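Local coordinates for protein UDP-N-acetylglucosamine 4,6-dehydratase (Vibrio fischeri, PDB 3PVZ) that binds NAD and probably acts as a UDP-N-acetylglucosamine 4,6-dehydratase, a lyase that removes water from the nucleotide sugar, at residues A201-S206 / V235-S240. Residues are numbered along the deposited sequence; the frame is centred on the assembly and turned at random.
With NAD (nicotinamide-adenine-dinucleotide), chain E; SCN (thiocyanate ion), chain G.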
ATOM      1  N   ALA A 201       8.071 -15.739 -12.325  1.00 38.60           N
ATOM      2  CA  ALA A 201       9.451 -15.401 -11.980  1.00 39.83           C
ATOM      3  C   ALA A 201       9.476 -14.067 -11.236  1.00 40.01           C
ATOM      4  O   ALA A 201       8.449 -13.432 -11.049  1.00 40.39           O
ATOM      5  CB  ALA A 201      10.257 -15.263 -13.279  1.00 40.15           C
ATOM      6  N   ASN A 202      10.643 -13.596 -10.853  1.00 39.88           N
ATOM      7  CA  ASN A 202      10.724 -12.247 -10.308  1.00 39.19           C
ATOM      8  C   ASN A 202      10.363 -11.184 -11.317  1.00 38.47           C
ATOM      9  O   ASN A 202      10.971 -11.113 -12.379  1.00 38.24           O
ATOM     10  CB  ASN A 202      12.133 -11.976  -9.812  1.00 40.53           C
ATOM     11  CG  ASN A 202      12.442 -12.697  -8.541  1.00 40.48           C
ATOM     12  OD1 ASN A 202      12.157 -13.873  -8.400  1.00 44.34           O
ATOM     13  ND2 ASN A 202      13.067 -12.005  -7.620  1.00 43.65           N
ATOM     14  N   VAL A 203       9.400 -10.323 -10.986  1.00 37.49           N
ATOM     15  CA  VAL A 203       8.995  -9.275 -11.904  1.00 36.25           C
ATOM     16  C   VAL A 203       9.859  -8.004 -11.742  1.00 37.42           C
ATOM     17  O   VAL A 203       9.761  -7.298 -10.744  1.00 36.69           O
ATOM     18  CB  VAL A 203       7.494  -8.954 -11.761  1.00 36.01           C
ATOM     19  CG1 VAL A 203       7.098  -7.881 -12.787  1.00 34.73           C
ATOM     20  CG2 VAL A 203       6.633 -10.223 -11.973  1.00 33.10           C
ATOM     21  N   ALA A 204      10.727  -7.723 -12.724  1.00 38.29           N
ATOM     22  CA  ALA A 204      11.798  -6.713 -12.503  1.00 39.16           C
ATOM     23  C   ALA A 204      11.211  -5.387 -12.067  1.00 38.91           C
ATOM     24  O   ALA A 204      10.308  -4.872 -12.687  1.00 39.14           O
ATOM     25  CB  ALA A 204      12.650  -6.524 -13.744  1.00 38.77           C
ATOM     26  N   PHE A 205      11.720  -4.866 -10.975  1.00 39.83           N
ATOM     27  CA  PHE A 205      11.376  -3.553 -10.469  1.00 40.56           C
ATOM     28  C   PHE A 205       9.990  -3.470  -9.861  1.00 39.82           C
ATOM     29  O   PHE A 205       9.550  -2.395  -9.487  1.00 38.29           O
ATOM     30  CB  PHE A 205      11.649  -2.434 -11.502  1.00 41.37           C
ATOM     31  CG  PHE A 205      13.111  -2.307 -11.831  1.00 44.33           C
ATOM     32  CD1 PHE A 205      13.668  -3.028 -12.893  1.00 48.08           C
ATOM     33  CD2 PHE A 205      13.954  -1.559 -11.025  1.00 47.04           C
ATOM     34  CE1 PHE A 205      15.051  -2.956 -13.173  1.00 50.42           C
ATOM     35  CE2 PHE A 205      15.320  -1.486 -11.285  1.00 49.05           C
ATOM     36  CZ  PHE A 205      15.874  -2.187 -12.368  1.00 50.67           C
ATOM     37  N   SER A 206       9.336  -4.614  -9.678  1.00 39.17           N
ATOM     38  CA  SER A 206       8.056  -4.595  -8.992  1.00 38.60           C
ATOM     39  C   SER A 206       8.226  -3.878  -7.635  1.00 38.67           C
ATOM     40  O   SER A 206       9.302  -3.903  -7.012  1.00 38.81           O
ATOM     41  CB  SER A 206       7.476  -5.998  -8.859  1.00 37.72           C
ATOM     42  OG  SER A 206       8.223  -6.796  -7.992  1.00 40.69           O
ATOM     43  N   VAL A 235      11.512 -11.256 -15.279  1.00 36.27           N
ATOM     44  CA  VAL A 235      10.664 -10.823 -16.377  1.00 35.11           C
ATOM     45  C   VAL A 235      10.357  -9.362 -16.204  1.00 34.83           C
ATOM     46  O   VAL A 235      10.572  -8.810 -15.136  1.00 34.85           O
ATOM     47  CB  VAL A 235       9.345 -11.580 -16.430  1.00 35.02           C
ATOM     48  CG1 VAL A 235       9.584 -13.027 -16.765  1.00 34.56           C
ATOM     49  CG2 VAL A 235       8.586 -11.465 -15.092  1.00 34.07           C
ATOM     50  N   THR A 236       9.886  -8.743 -17.287  1.00 34.58           N
ATOM     51  CA  THR A 236       9.366  -7.389 -17.263  1.00 34.30           C
ATOM     52  C   THR A 236       7.918  -7.297 -16.736  1.00 34.40           C
ATOM     53  O   THR A 236       7.107  -8.247 -16.836  1.00 32.37           O
ATOM     54  CB  THR A 236       9.394  -6.738 -18.669  1.00 34.83           C
ATOM     55  OG1 THR A 236       8.452  -7.403 -19.512  1.00 34.23           O
ATOM     56  CG2 THR A 236      10.809  -6.859 -19.306  1.00 34.38           C
ATOM     57  N   PRO A 237       7.577  -6.123 -16.197  1.00 34.85           N
ATOM     58  CA  PRO A 237       6.196  -5.854 -15.870  1.00 35.06           C
ATOM     59  C   PRO A 237       5.243  -6.232 -17.012  1.00 35.15           C
ATOM     60  O   PRO A 237       4.284  -6.949 -16.759  1.00 35.10           O
ATOM     61  CB  PRO A 237       6.185  -4.344 -15.610  1.00 34.54           C
ATOM     62  CG  PRO A 237       7.547  -4.079 -15.070  1.00 36.03           C
ATOM     63  CD  PRO A 237       8.443  -4.966 -15.897  1.00 35.50           C
ATOM     64  N   GLN A 238       5.499  -5.801 -18.246  1.00 35.44           N
ATOM     65  CA  GLN A 238       4.563  -6.111 -19.329  1.00 36.09           C
ATOM     66  C   GLN A 238       4.390  -7.588 -19.521  1.00 34.58           C
ATOM     67  O   GLN A 238       3.308  -8.066 -19.839  1.00 33.16           O
ATOM     68  CB  GLN A 238       5.000  -5.511 -20.644  1.00 37.99           C
ATOM     69  CG  GLN A 238       4.050  -5.817 -21.812  1.00 42.28           C
ATOM     70  CD  GLN A 238       4.302  -4.898 -23.000  1.00 48.65           C
ATOM     71  OE1 GLN A 238       4.664  -3.744 -22.819  1.00 55.08           O
ATOM     72  NE2 GLN A 238       4.105  -5.410 -24.216  1.00 52.10           N
ATOM     73  N   GLU A 239       5.473  -8.320 -19.328  1.00 34.76           N
ATOM     74  CA  GLU A 239       5.432  -9.754 -19.467  1.00 34.69           C
ATOM     75  C   GLU A 239       4.531 -10.348 -18.405  1.00 33.64           C
ATOM     76  O   GLU A 239       3.767 -11.284 -18.695  1.00 33.62           O
ATOM     77  CB  GLU A 239       6.847 -10.310 -19.388  1.00 35.66           C
ATOM     78  CG  GLU A 239       7.587 -10.018 -20.667  1.00 37.75           C
ATOM     79  CD  GLU A 239       9.024 -10.478 -20.684  1.00 38.74           C
ATOM     80  OE1 GLU A 239       9.632 -10.658 -19.611  1.00 34.83           O
ATOM     81  OE2 GLU A 239       9.531 -10.652 -21.813  1.00 42.29           O
ATOM     82  N   SER A 240       4.590  -9.793 -17.188  1.00 32.82           N
ATOM     83  CA  SER A 240       3.699 -10.248 -16.092  1.00 32.53           C
ATOM     84  C   SER A 240       2.243  -9.989 -16.425  1.00 30.56           C
ATOM     85  O   SER A 240       1.365 -10.810 -16.204  1.00 30.02           O
ATOM     86  CB  SER A 240       4.089  -9.673 -14.724  1.00 32.12           C
ATOM     87  OG  SER A 240       3.905  -8.287 -14.621  1.00 32.18           O
TER
HETATM   88  PA  NAD E 501       2.202  -5.522  -5.037  1.00 31.58           P
HETATM   89  O1A NAD E 501       2.584  -5.244  -3.620  1.00 31.45           O
HETATM   90  O2A NAD E 501       2.850  -4.527  -5.951  1.00 31.09           O
HETATM   91  O5B NAD E 501       0.678  -5.163  -5.312  1.00 31.45           O
HETATM   92  C5B NAD E 501      -0.285  -5.784  -4.433  1.00 29.34           C
HETATM   93  C4B NAD E 501      -1.485  -4.835  -4.520  1.00 29.28           C
HETATM   94  O4B NAD E 501      -2.578  -5.278  -3.743  1.00 26.84           O
HETATM   95  C3B NAD E 501      -1.085  -3.417  -3.998  1.00 27.95           C
HETATM   96  O3B NAD E 501      -1.394  -2.415  -4.945  1.00 31.61           O
HETATM   97  C2B NAD E 501      -1.923  -3.288  -2.705  1.00 27.90           C
HETATM   98  O2B NAD E 501      -2.211  -1.949  -2.321  1.00 27.07           O
HETATM   99  C1B NAD E 501      -3.137  -4.139  -3.142  1.00 25.44           C
HETATM  100  N9A NAD E 501      -3.905  -4.580  -1.987  1.00 27.82           N
HETATM  101  C8A NAD E 501      -3.452  -5.253  -0.920  1.00 25.60           C
HETATM  102  N7A NAD E 501      -4.391  -5.435  -0.050  1.00 27.29           N
HETATM  103  C5A NAD E 501      -5.541  -4.940  -0.599  1.00 28.62           C
HETATM  104  C6A NAD E 501      -6.859  -4.830  -0.167  1.00 27.31           C
HETATM  105  N6A NAD E 501      -7.174  -5.398   1.043  1.00 28.79           N
HETATM  106  N1A NAD E 501      -7.769  -4.239  -0.935  1.00 25.09           N
HETATM  107  C2A NAD E 501      -7.430  -3.714  -2.108  1.00 25.50           C
HETATM  108  N3A NAD E 501      -6.194  -3.773  -2.538  1.00 24.89           N
HETATM  109  C4A NAD E 501      -5.246  -4.369  -1.828  1.00 25.64           C
HETATM  110  O3  NAD E 501       2.541  -7.059  -5.377  1.00 29.94           O
HETATM  111  PN  NAD E 501       2.816  -7.488  -6.924  1.00 30.80           P
HETATM  112  O1N NAD E 501       4.310  -7.497  -7.199  1.00 31.11           O
HETATM  113  O2N NAD E 501       2.064  -6.824  -8.003  1.00 29.17           O
HETATM  114  O5D NAD E 501       2.494  -9.103  -6.792  1.00 27.75           O
HETATM  115  C5D NAD E 501       1.098  -9.359  -6.826  1.00 26.13           C
HETATM  116  C4D NAD E 501       0.862 -10.864  -6.651  1.00 26.63           C
HETATM  117  O4D NAD E 501       1.814 -11.620  -7.464  1.00 28.13           O
HETATM  118  C3D NAD E 501       1.145 -11.275  -5.189  1.00 28.91           C
HETATM  119  O3D NAD E 501       0.382 -12.430  -4.772  1.00 35.22           O
HETATM  120  C2D NAD E 501       2.617 -11.739  -5.244  1.00 29.77           C
HETATM  121  O2D NAD E 501       2.947 -12.655  -4.189  1.00 34.13           O
HETATM  122  C1D NAD E 501       2.655 -12.438  -6.603  1.00 28.47           C
HETATM  123  N1N NAD E 501       4.023 -12.572  -7.128  1.00 34.87           N
HETATM  124  C2N NAD E 501       4.728 -11.459  -7.363  1.00 36.15           C
HETATM  125  C3N NAD E 501       6.009 -11.526  -7.870  1.00 37.63           C
HETATM  126  C7N NAD E 501       6.811 -10.314  -8.107  1.00 38.80           C
HETATM  127  O7N NAD E 501       7.968 -10.489  -8.485  1.00 39.45           O
HETATM  128  N7N NAD E 501       6.342  -9.075  -7.897  1.00 36.28           N
HETATM  129  C4N NAD E 501       6.579 -12.794  -8.145  1.00 36.74           C
HETATM  130  C5N NAD E 501       5.811 -13.920  -7.904  1.00 36.03           C
HETATM  131  C6N NAD E 501       4.525 -13.785  -7.380  1.00 36.84           C
HETATM  132  S   SCN G 605       5.622 -13.377 -16.979  0.90 51.03           S
HETATM  133  C   SCN G 605       6.426 -14.194 -15.633  0.90 52.71           C
HETATM  134  N   SCN G 605       6.949 -14.763 -14.725  0.90 53.45           N
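Val203 and Val235 pair as a parallel beta bridge, with Val235 hydrogen-bonded through its N and O to the residues either side of Val203. Val235 N donates to Asn202 O at 3.0 Å, and Val235 O receives Ala204 N at 2.7 Å. Both valine side chains lie on one face of the sheet, where their CG2 methyls meet at 3.9 Å. With CG1 anti to its backbone N (chi1 -178°), Val203 places that methyl 3.7 Å from Ser240 OG and against Pro237 CA. Ser240 OG turns back to donate to Pro237 O in the carbonyl plane. The bridge leaves Val203 N directed at the cofactor: it donates to the nicotinamide oxygen O7N of NAD (2.9 Å, 175° at the hydrogen). NAD N7N donates in turn to Ser206 OG at 3.0 Å, so both the oxygen and the nitrogen of the carboxamide are hydrogen-bonded by this segment. A type II turn, closed by Ser206 N on Val203 O, positions that hydroxyl. Directly after Val235, Thr236 and Glu239 form a capping box starting helix 237-250. Ser240 touches helix 46-56, while helices 7-10 and 210-219 pack against Ala204, just past strand 202-203, the outer strand within this chain of a small sheet with 231-235 and 268-269.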